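Local coordinates for protein glutamate--cysteine ligase GshA (Methylobacillus flagellatus KT, PDB 3K1T) that is probably a ligase that joins glutamate to cysteine on the route to glutathione, at residues His116-Thr119 and His120-Gln124; Asp75-Pro78 and Leu79-Ala83; Tyr347-His351 and Phe352-Gly356; Ser133-Pro136 and Glu137-Ala140. All coordinates share one frame; numbering follows the deposited sequence. Where two conformers were deposited one is given.

Interaction 1: residues His116-Thr119 and His120-Gln124. With SO4 (sulfate ion), chain D.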
loop_
_atom_site.group_PDB
_atom_site.type_symbol
_atom_site.label_atom_id
_atom_site.label_comp_id
_atom_site.label_asym_id
_atom_site.label_seq_id
_atom_site.Cartn_x
_atom_site.Cartn_y
_atom_site.Cartn_z
ATOM N N HIS A 116 3.174 -21.162 2.972
ATOM C CA HIS A 116 4.187 -20.709 2.021
ATOM C C HIS A 116 3.905 -19.302 1.465
ATOM O O HIS A 116 4.801 -18.452 1.435
ATOM C CB HIS A 116 4.342 -21.687 0.872
ATOM C CG HIS A 116 5.255 -21.199 -0.203
ATOM N ND1 HIS A 116 6.616 -21.416 -0.179
ATOM C CD2 HIS A 116 5.004 -20.500 -1.339
ATOM C CE1 HIS A 116 7.167 -20.850 -1.238
ATOM N NE2 HIS A 116 6.209 -20.278 -1.954
ATOM N N ALA A 117 2.659 -19.069 1.051
ATOM C CA ALA A 117 2.234 -17.755 0.488
ATOM C C ALA A 117 2.348 -16.634 1.505
ATOM O O ALA A 117 2.835 -15.544 1.192
ATOM C CB ALA A 117 0.773 -17.861 -0.032
ATOM N N LEU A 118 1.893 -16.900 2.741
ATOM C CA LEU A 118 2.015 -15.942 3.833
ATOM C C LEU A 118 3.475 -15.617 4.183
ATOM O O LEU A 118 3.868 -14.443 4.332
ATOM C CB LEU A 118 1.241 -16.425 5.066
ATOM C CG LEU A 118 1.334 -15.553 6.305
ATOM C CD1 LEU A 118 0.884 -14.074 6.130
ATOM C CD2 LEU A 118 0.536 -16.239 7.454
ATOM N N THR A 119 4.303 -16.652 4.275
ATOM C CA THR A 119 5.720 -16.496 4.568
ATOM C C THR A 119 6.406 -15.634 3.494
ATOM O O THR A 119 7.239 -14.756 3.796
ATOM C CB THR A 119 6.414 -17.865 4.684
ATOM O OG1 THR A 119 5.788 -18.642 5.720
ATOM C CG2 THR A 119 7.877 -17.681 4.978
ATOM N N HIS A 120 6.015 -15.862 2.245
ATOM C CA HIS A 120 6.566 -15.123 1.111
ATOM C C HIS A 120 6.245 -13.628 1.220
ATOM O O HIS A 120 7.136 -12.766 1.064
ATOM C CB HIS A 120 6.017 -15.642 -0.202
ATOM C CG HIS A 120 6.527 -14.888 -1.404
ATOM N ND1 HIS A 120 7.853 -14.897 -1.773
ATOM C CD2 HIS A 120 5.886 -14.115 -2.314
ATOM C CE1 HIS A 120 8.011 -14.127 -2.844
ATOM N NE2 HIS A 120 6.831 -13.649 -3.195
ATOM N N ILE A 121 4.996 -13.316 1.525
ATOM C CA ILE A 121 4.611 -11.894 1.738
ATOM C C ILE A 121 5.430 -11.240 2.832
ATOM O O ILE A 121 5.931 -10.123 2.680
ATOM C CB ILE A 121 3.097 -11.750 2.040
ATOM C CG1 ILE A 121 2.254 -12.128 0.823
ATOM C CG2 ILE A 121 2.735 -10.301 2.548
ATOM C CD1 ILE A 121 0.800 -12.559 1.231
ATOM N N LEU A 122 5.580 -11.933 3.962
ATOM C CA LEU A 122 6.269 -11.383 5.121
ATOM C C LEU A 122 7.777 -11.190 4.843
ATOM O O LEU A 122 8.354 -10.215 5.303
ATOM C CB LEU A 122 6.058 -12.288 6.343
ATOM C CG LEU A 122 4.603 -12.434 6.834
ATOM C CD1 LEU A 122 4.482 -13.604 7.827
ATOM C CD2 LEU A 122 4.085 -11.159 7.448
ATOM N N ARG A 123 8.390 -12.101 4.086
ATOM C CA ARG A 123 9.787 -11.964 3.673
ATOM C C ARG A 123 9.964 -10.781 2.710
ATOM O O ARG A 123 10.961 -10.029 2.800
ATOM C CB ARG A 123 10.311 -13.250 3.014
ATOM C CG ARG A 123 10.535 -14.366 4.082
ATOM C CD ARG A 123 11.062 -15.655 3.478
ATOM N NE ARG A 123 11.267 -16.620 4.563
ATOM C CZ ARG A 123 11.158 -17.940 4.467
ATOM N NH1 ARG A 123 10.843 -18.514 3.315
ATOM N NH2 ARG A 123 11.382 -18.701 5.550
ATOM N N GLN A 124 9.053 -10.666 1.758
ATOM C CA GLN A 124 9.060 -9.505 0.832
ATOM C C GLN A 124 8.851 -8.170 1.563
ATOM O O GLN A 124 9.337 -7.139 1.110
ATOM C CB GLN A 124 8.045 -9.660 -0.289
ATOM C CG GLN A 124 8.260 -10.899 -1.221
ATOM C CD GLN A 124 9.281 -10.686 -2.291
ATOM O OE1 GLN A 124 10.478 -10.683 -2.033
ATOM N NE2 GLN A 124 8.813 -10.479 -3.497
HETATM S S SO4 D . 10.053 -17.084 -0.040
HETATM O O1 SO4 D . 9.461 -17.810 -1.133
HETATM O O2 SO4 D . 10.103 -15.619 -0.252
HETATM O O3 SO4 D . 9.105 -17.394 1.029
HETATM O O4 SO4 D . 11.343 -17.527 0.478
#
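Thr119 and Arg123 meet one turn apart on helix 109-124, methyl against guanidinium: Thr119 CG2 lies over the centre of the flat group, 3.3 Å from Arg123 CZ, and the two side chains run alongside each other. This holds for one of two conformers of Thr119, whose OG1 bonds to the carbonyl of Val115. The buried side of the helix is packed with apolar side chains. Leu118 CG approaches Leu122 CD1 to 4.0 Å, with Leu100 and Leu98 of strand 97-102 beyond them, while Ile121 CG1 rests 3.5 Å from Ala117 O. Ordinary helical bonds stitch the turn together, among them Arg123 N to Thr119 O at 2.9 Å.

The solvent side is quite different, made of polar groups round a sulfate ion that probably came from the crystallisation liquor. His120 holds CG anti to its backbone N (chi1 178°), which swings the ring out toward the ion; ND1 donates to sulfate O2 at 2.8 Å, the N-H...O angle 156°, and the anion lies at the ring edge. Arg123 stretches out so that NH1 is shared between sulfate O3 at 3.1 Å and O4 at 3.0 Å, while NH2 turns to the carbonyl of Val129. The ring of His116 only comes near. A leucine in place of His120 would lack ND1 and would probably leave sulfate O2 without this donor and the ion less firmly held. The N-H groups of His120 and Arg123, about one turn apart on the exposed side, thus form a donor patch that an anion can occupy, consistent with the bound sulfate.

Interaction 2: residues Asp75-Pro78 and Leu79-Ala83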
loop_
_atom_site.group_PDB
_atom_site.type_symbol
_atom_site.label_atom_id
_atom_site.label_comp_id
_atom_site.label_asym_id
_atom_site.label_seq_id
_atom_site.Cartn_x
_atom_site.Cartn_y
_atom_site.Cartn_z
ATOM N N ASP A 75 -1.353 -11.078 -9.105
ATOM C CA ASP A 75 -1.156 -9.738 -9.661
ATOM C C ASP A 75 -1.189 -8.639 -8.580
ATOM O O ASP A 75 -0.669 -7.521 -8.784
ATOM C CB ASP A 75 -2.240 -9.440 -10.702
ATOM C CG ASP A 75 -2.079 -10.257 -12.000
ATOM O OD1 ASP A 75 -0.995 -10.811 -12.266
ATOM O OD2 ASP A 75 -3.079 -10.317 -12.754
ATOM N N PHE A 76 -1.780 -8.955 -7.427
ATOM C CA PHE A 76 -1.857 -8.015 -6.347
ATOM C C PHE A 76 -0.831 -8.223 -5.247
ATOM O O PHE A 76 -0.935 -7.601 -4.199
ATOM C CB PHE A 76 -3.286 -7.962 -5.819
ATOM C CG PHE A 76 -4.200 -7.237 -6.759
ATOM C CD1 PHE A 76 -4.037 -5.863 -6.952
ATOM C CD2 PHE A 76 -5.136 -7.921 -7.529
ATOM C CE1 PHE A 76 -4.829 -5.157 -7.865
ATOM C CE2 PHE A 76 -5.974 -7.223 -8.425
ATOM C CZ PHE A 76 -5.814 -5.848 -8.594
ATOM N N LEU A 77 0.191 -9.035 -5.493
ATOM C CA LEU A 77 1.234 -9.230 -4.494
ATOM C C LEU A 77 1.885 -7.912 -4.020
ATOM O O LEU A 77 2.048 -7.689 -2.813
ATOM C CB LEU A 77 2.309 -10.197 -4.982
ATOM C CG LEU A 77 2.271 -11.562 -4.333
ATOM C CD1 LEU A 77 3.056 -12.620 -5.225
ATOM C CD2 LEU A 77 2.852 -11.431 -2.870
ATOM N N PRO A 78 2.213 -7.003 -4.955
ATOM C CA PRO A 78 2.807 -5.734 -4.503
ATOM C C PRO A 78 1.920 -4.935 -3.530
ATOM O O PRO A 78 2.418 -4.329 -2.560
ATOM C CB PRO A 78 3.071 -4.977 -5.820
ATOM C CG PRO A 78 3.218 -6.085 -6.830
ATOM C CD PRO A 78 2.259 -7.140 -6.427
ATOM N N LEU A 79 0.618 -4.986 -3.742
ATOM C CA LEU A 79 -0.325 -4.318 -2.840
ATOM C C LEU A 79 -0.313 -4.993 -1.458
ATOM O O LEU A 79 -0.322 -4.331 -0.420
ATOM C CB LEU A 79 -1.722 -4.369 -3.436
ATOM C CG LEU A 79 -2.847 -3.657 -2.681
ATOM C CD1 LEU A 79 -2.646 -2.191 -2.926
ATOM C CD2 LEU A 79 -4.234 -4.075 -3.234
ATOM N N CYS A 80 -0.270 -6.320 -1.441
ATOM C CA CYS A 80 -0.152 -7.066 -0.175
ATOM C C CYS A 80 1.114 -6.790 0.560
ATOM O O CYS A 80 1.121 -6.634 1.802
ATOM C CB CYS A 80 -0.191 -8.581 -0.394
ATOM S SG CYS A 80 -1.728 -9.204 -0.853
ATOM N N ILE A 81 2.217 -6.767 -0.160
ATOM C CA ILE A 81 3.525 -6.496 0.420
ATOM C C ILE A 81 3.556 -5.108 1.077
ATOM O O ILE A 81 4.044 -4.938 2.225
ATOM C CB ILE A 81 4.678 -6.673 -0.610
ATOM C CG1 ILE A 81 4.731 -8.134 -1.062
ATOM C CG2 ILE A 81 6.047 -6.116 -0.053
ATOM C CD1 ILE A 81 5.545 -8.393 -2.362
ATOM N N GLN A 82 3.026 -4.108 0.362
ATOM C CA GLN A 82 3.017 -2.761 0.889
ATOM C C GLN A 82 2.165 -2.673 2.169
ATOM O O GLN A 82 2.577 -2.081 3.178
ATOM C CB GLN A 82 2.495 -1.788 -0.177
ATOM C CG GLN A 82 2.614 -0.331 0.215
ATOM C CD GLN A 82 2.076 0.567 -0.892
ATOM O OE1 GLN A 82 2.800 0.921 -1.820
ATOM N NE2 GLN A 82 0.835 0.922 -0.788
ATOM N N ALA A 83 0.989 -3.307 2.144
ATOM C CA ALA A 83 0.119 -3.297 3.314
ATOM C C ALA A 83 0.782 -4.041 4.483
ATOM O O ALA A 83 0.662 -3.653 5.628
ATOM C CB ALA A 83 -1.256 -3.920 2.953
#
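Two different first torsions bring Phe76 and Leu79 together: CG of Phe76 stands anti to its carbonyl carbon (chi1 -74°), whereas CG of Leu79 stands anti to its own backbone N (chi1 -177°). The side chains then run side by side, and Leu79 CD2 reaches 4.1 Å from Phe76 CD1, approaching the ring at a slant. A second apolar pair forms one turn apart. Leu77, its chi1 of -107° well away from a staggered value, sends CD2 to 4.1 Å from Ile81 CD1, and the two side chains cross obliquely. Ile81 also lays CG1 only 3.2 Å from Leu77 O, close beside the carbonyl that receives its own N-H.

The backbone bonds mark the start of a helix. Phe76, at the N-cap position, takes the N-H of Cys80 at 3.1 Å from N to Phe76 O; next, Ile81 N meets Leu77 O at 2.8 Å, and Gln82 N meets Pro78 O at 3.0 Å. An alanine at Ile81 would lack both branches beyond CB, which would probably open a gap beside Leu77 CD2 and weaken the seating of this helix on Gln124 of helix 109-124. Farther out, Phe76 packs on Pro78 of the second subunit and Gln82 on Phe352 of that subunit, so part of the helix faces the dimer partner. Pro78, having no N-H to offer, costs nothing in the first turn, where backbone N-H groups have no earlier helical carbonyl to reach. The arrangement is that of a helix N-terminus, here opening helix 77-91 at the subunit interface.

Interaction 3: residues Tyr347-His351 and Phe352-Gly356. With SO4 (sulfate ion), chain B.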
loop_
_atom_site.group_PDB
_atom_site.type_symbol
_atom_site.label_atom_id
_atom_site.label_comp_id
_atom_site.label_asym_id
_atom_site.label_seq_id
_atom_site.Cartn_x
_atom_site.Cartn_y
_atom_site.Cartn_z
ATOM N N TYR A 347 -9.866 -9.965 2.214
ATOM C CA TYR A 347 -8.600 -9.948 2.977
ATOM C C TYR A 347 -8.101 -8.515 3.229
ATOM O O TYR A 347 -8.097 -7.657 2.311
ATOM C CB TYR A 347 -7.520 -10.748 2.218
ATOM C CG TYR A 347 -7.507 -12.203 2.575
ATOM C CD1 TYR A 347 -8.683 -12.975 2.507
ATOM C CD2 TYR A 347 -6.347 -12.816 3.027
ATOM C CE1 TYR A 347 -8.682 -14.304 2.881
ATOM C CE2 TYR A 347 -6.328 -14.159 3.379
ATOM C CZ TYR A 347 -7.504 -14.892 3.328
ATOM O OH TYR A 347 -7.502 -16.200 3.737
HETATM N N MSE A 348 -7.653 -8.279 4.457
HETATM C CA MSE A 348 -7.085 -7.033 4.899
HETATM C C MSE A 348 -5.776 -7.262 5.618
HETATM O O MSE A 348 -5.610 -8.282 6.288
HETATM C CB MSE A 348 -8.060 -6.283 5.800
HETATM C CG MSE A 348 -9.251 -5.709 4.967
HETATM SE SE MSE A 348 -10.903 -5.582 5.991
HETATM C CE MSE A 348 -11.155 -7.481 6.299
HETATM N N MSE A 349 -4.847 -6.330 5.436
HETATM C CA MSE A 349 -3.648 -6.216 6.267
HETATM C C MSE A 349 -3.568 -4.785 6.769
HETATM O O MSE A 349 -3.850 -3.830 6.016
HETATM C CB MSE A 349 -2.403 -6.651 5.478
HETATM C CG MSE A 349 -2.554 -8.067 4.973
HETATM SE SE MSE A 349 -0.855 -8.779 4.247
HETATM C CE MSE A 349 -0.147 -9.290 5.971
ATOM N N ASP A 350 -3.285 -4.618 8.054
ATOM C CA ASP A 350 -3.547 -3.334 8.730
ATOM C C ASP A 350 -5.006 -2.976 8.376
ATOM O O ASP A 350 -5.865 -3.882 8.330
ATOM C CB ASP A 350 -2.525 -2.237 8.354
ATOM C CG ASP A 350 -2.693 -0.966 9.197
ATOM O OD1 ASP A 350 -2.703 -1.082 10.406
ATOM O OD2 ASP A 350 -2.855 0.128 8.664
ATOM N N HIS A 351 -5.326 -1.715 8.074
ATOM C CA HIS A 351 -6.739 -1.400 7.753
ATOM C C HIS A 351 -6.991 -1.294 6.239
ATOM O O HIS A 351 -7.933 -0.620 5.817
ATOM C CB HIS A 351 -7.203 -0.141 8.488
ATOM C CG HIS A 351 -6.346 1.080 8.255
ATOM N ND1 HIS A 351 -5.549 1.631 9.247
ATOM C CD2 HIS A 351 -6.172 1.856 7.154
ATOM C CE1 HIS A 351 -4.938 2.703 8.760
ATOM N NE2 HIS A 351 -5.303 2.867 7.499
ATOM N N PHE A 352 -6.166 -1.948 5.425
ATOM C CA PHE A 352 -6.260 -1.864 3.963
ATOM C C PHE A 352 -6.791 -3.160 3.378
ATOM O O PHE A 352 -6.340 -4.263 3.744
ATOM C CB PHE A 352 -4.895 -1.539 3.358
ATOM C CG PHE A 352 -4.404 -0.184 3.740
ATOM C CD1 PHE A 352 -5.097 0.956 3.302
ATOM C CD2 PHE A 352 -3.342 -0.029 4.554
ATOM C CE1 PHE A 352 -4.658 2.229 3.663
ATOM C CE2 PHE A 352 -2.921 1.256 4.953
ATOM C CZ PHE A 352 -3.600 2.369 4.514
ATOM N N VAL A 353 -7.734 -3.031 2.451
ATOM C CA VAL A 353 -8.209 -4.192 1.704
ATOM C C VAL A 353 -7.187 -4.583 0.639
ATOM O O VAL A 353 -6.820 -3.760 -0.212
ATOM C CB VAL A 353 -9.573 -3.921 1.059
ATOM C CG1 VAL A 353 -10.019 -5.133 0.234
ATOM C CG2 VAL A 353 -10.629 -3.472 2.134
ATOM N N VAL A 354 -6.714 -5.830 0.671
ATOM C CA VAL A 354 -5.680 -6.281 -0.260
ATOM C C VAL A 354 -6.173 -7.205 -1.373
ATOM O O VAL A 354 -5.474 -7.406 -2.382
ATOM C CB VAL A 354 -4.468 -6.907 0.472
ATOM C CG1 VAL A 354 -3.856 -5.845 1.394
ATOM C CG2 VAL A 354 -4.842 -8.233 1.223
ATOM N N GLY A 355 -7.397 -7.702 -1.234
ATOM C CA GLY A 355 -7.955 -8.632 -2.214
ATOM C C GLY A 355 -8.882 -9.616 -1.536
ATOM O O GLY A 355 -9.509 -9.298 -0.534
ATOM N N GLY A 356 -8.943 -10.824 -2.084
ATOM C CA GLY A 356 -9.776 -11.888 -1.553
ATOM C C GLY A 356 -10.132 -12.922 -2.589
ATOM O O GLY A 356 -9.483 -13.002 -3.651
HETATM S S SO4 B . -10.064 -17.792 5.861
HETATM O O1 SO4 B . -10.531 -18.392 4.633
HETATM O O2 SO4 B . -9.529 -16.572 5.343
HETATM O O3 SO4 B . -11.144 -17.512 6.780
HETATM O O4 SO4 B . -9.023 -18.629 6.497
#
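A tight beta hairpin joins strands 340-349 and 352-361, and Met349 and Phe352 close it round a type II' turn with Asp350 and His351 at the corners. Phe352 N reaches Met349 O at 3.0 Å from well above the carbonyl plane, while Met349 N bonds back to Phe352 O at 3.1 Å within that plane. Farther along, Tyr347 O accepts from Val354 N at 2.8 Å and Tyr347 N gives to Gly355 O at 2.9 Å; the register slips by one residue here, a beta bulge.

At the turn, His351 takes the crowded position for CG, between the backbone N and the carbonyl carbon (chi1 55°), which lays the ring beside that of Phe352. Their centroids are 4.5 Å apart and the planes make 48°, with His351 CD2 over one face of the phenyl ring. His351 NE2 bonds to Glu89 of the second subunit, and Asp350 OD2 forms a salt bridge with Lys90. On the other face of the sheet from Phe352, Met348 (a selenomethionine, like Met349) lays CG 3.9 Å from Val353 CG2, toward helix 398-421.

At the other end, the hydroxyl of Tyr347 makes a weak bond to O2 of a sulfate ion, probably from the crystallisation liquor, 2.6 Å from OH; Arg359, Asn63, Ser47 and Gly67 also bind it. The whole is a two-residue beta hairpin with a bulge, its turn at the dimer interface and its far end beside a bound sulfate.

Interaction 4: residues Ser133-Pro136 and Glu137-Ala140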
loop_
_atom_site.group_PDB
_atom_site.type_symbol
_atom_site.label_atom_id
_atom_site.label_comp_id
_atom_site.label_asym_id
_atom_site.label_seq_id
_atom_site.Cartn_x
_atom_site.Cartn_y
_atom_site.Cartn_z
ATOM N N SER A 133 6.471 -24.630 14.891
ATOM C CA SER A 133 5.358 -25.488 15.234
ATOM C C SER A 133 5.174 -25.672 16.741
ATOM O O SER A 133 6.149 -25.889 17.455
ATOM C CB SER A 133 5.624 -26.889 14.645
ATOM O OG SER A 133 4.529 -27.755 14.897
ATOM N N ILE A 134 3.924 -25.678 17.191
ATOM C CA ILE A 134 3.578 -26.111 18.540
ATOM C C ILE A 134 2.828 -27.440 18.495
ATOM O O ILE A 134 2.169 -27.817 19.464
ATOM C CB ILE A 134 2.761 -25.022 19.304
ATOM C CG1 ILE A 134 1.441 -24.692 18.599
ATOM C CG2 ILE A 134 3.627 -23.763 19.496
ATOM C CD1 ILE A 134 0.464 -23.726 19.428
ATOM N N ALA A 135 2.920 -28.156 17.374
ATOM C CA ALA A 135 2.269 -29.448 17.238
ATOM C C ALA A 135 3.161 -30.475 17.947
ATOM O O ALA A 135 4.364 -30.556 17.698
ATOM C CB ALA A 135 2.068 -29.828 15.777
ATOM N N PRO A 136 2.571 -31.251 18.861
ATOM C CA PRO A 136 3.377 -32.153 19.707
ATOM C C PRO A 136 4.111 -33.264 18.924
ATOM O O PRO A 136 5.139 -33.745 19.370
ATOM C CB PRO A 136 2.335 -32.736 20.669
ATOM C CG PRO A 136 1.061 -32.723 19.903
ATOM C CD PRO A 136 1.126 -31.408 19.111
ATOM N N GLU A 137 3.584 -33.629 17.768
ATOM C CA GLU A 137 4.221 -34.583 16.865
ATOM C C GLU A 137 5.401 -34.041 16.034
ATOM O O GLU A 137 6.128 -34.808 15.427
ATOM C CB GLU A 137 3.165 -35.186 15.934
ATOM C CG GLU A 137 2.611 -34.227 14.896
ATOM C CD GLU A 137 1.377 -33.421 15.354
ATOM O OE1 GLU A 137 1.076 -33.350 16.586
ATOM O OE2 GLU A 137 0.720 -32.835 14.430
ATOM N N ILE A 138 5.619 -32.738 16.015
ATOM C CA ILE A 138 6.813 -32.185 15.363
ATOM C C ILE A 138 7.883 -32.087 16.438
ATOM O O ILE A 138 7.824 -31.236 17.304
ATOM C CB ILE A 138 6.553 -30.802 14.687
ATOM C CG1 ILE A 138 5.487 -30.914 13.568
ATOM C CG2 ILE A 138 7.880 -30.167 14.153
ATOM C CD1 ILE A 138 5.892 -31.824 12.372
ATOM N N THR A 139 8.869 -32.972 16.376
ATOM C CA THR A 139 9.914 -33.028 17.380
ATOM C C THR A 139 11.305 -32.718 16.802
ATOM O O THR A 139 12.284 -32.670 17.526
ATOM C CB THR A 139 9.882 -34.413 18.101
ATOM O OG1 THR A 139 10.141 -35.452 17.164
ATOM C CG2 THR A 139 8.493 -34.680 18.689
ATOM N N ALA A 140 11.379 -32.459 15.498
ATOM C CA ALA A 140 12.628 -32.080 14.849
ATOM C C ALA A 140 12.281 -31.289 13.581
ATOM O O ALA A 140 11.136 -31.319 13.138
ATOM C CB ALA A 140 13.477 -33.351 14.502
#
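Glu137 curls back on the two residues before it, Ala135 and Pro136, and its side chain can be followed outward from CB, which sits beside the Pro136 carbonyl carbon. CG stands between the backbone N and the carbonyl carbon (chi1 70°), and a sharp bend at chi2 (-89°) folds the rest of the chain over the turn. CD then lies 3.7 Å from Ala135 CB. At the tip the carboxylate divides its contacts: OE1 comes 3.2 Å from Pro136 CD, and OE2 3.6 Å from Ala135 CB. Both neighbours are carbons, so the acid grazes the turn instead of bonding to it.

The turn is of type I, from Ala135 to Ile138, closed by Ile138 N to Ala135 O at 3.0 Å; the donor stands well above the carbonyl plane. Just upstream, Ser133 OG accepts from Ala135 N at 3.0 Å, an ST turn that fixes the serine hydroxyl oxygen at the end of strand 128-133. Ile138 covers that hydroxyl, with CG1 3.6 Å from Ser133 OG, and its side chain also packs on Leu154 and Pro156 of strand 151-160.

Chemically the loop is thus two-sided: Ser133 and Ile138 are buried against the sheet and joined through Ala135, which bonds to Ser133 OG by its N and to Ile138 N by its O, whereas the Glu137 carboxylate lies on the exposed side, where it probably keeps its negative charge.

In the fold
Along the chain the order is interaction 2, interaction 1, interaction 4 and interaction 3. The first two lie on neighbouring helices, 77-91 and 109-124, with centres about 11 Å apart, and touch where Ile81 and Leu77 pack on Gln124 and Ile121. Interaction 3, the hairpin of strands 340-349 and 352-361 in an antiparallel sheet, has its centre about 10 Å from that of interaction 2; Val354 meets Ala83 there, and Met349 also reaches Ile121. These three form one packed cluster that borders the second subunit. Interaction 4 stands apart, its centre about 22 Å from that of interaction 1, yet strand 128-133 links them: it follows helix 109-124 in the beta-alpha-beta unit and leads into that loop.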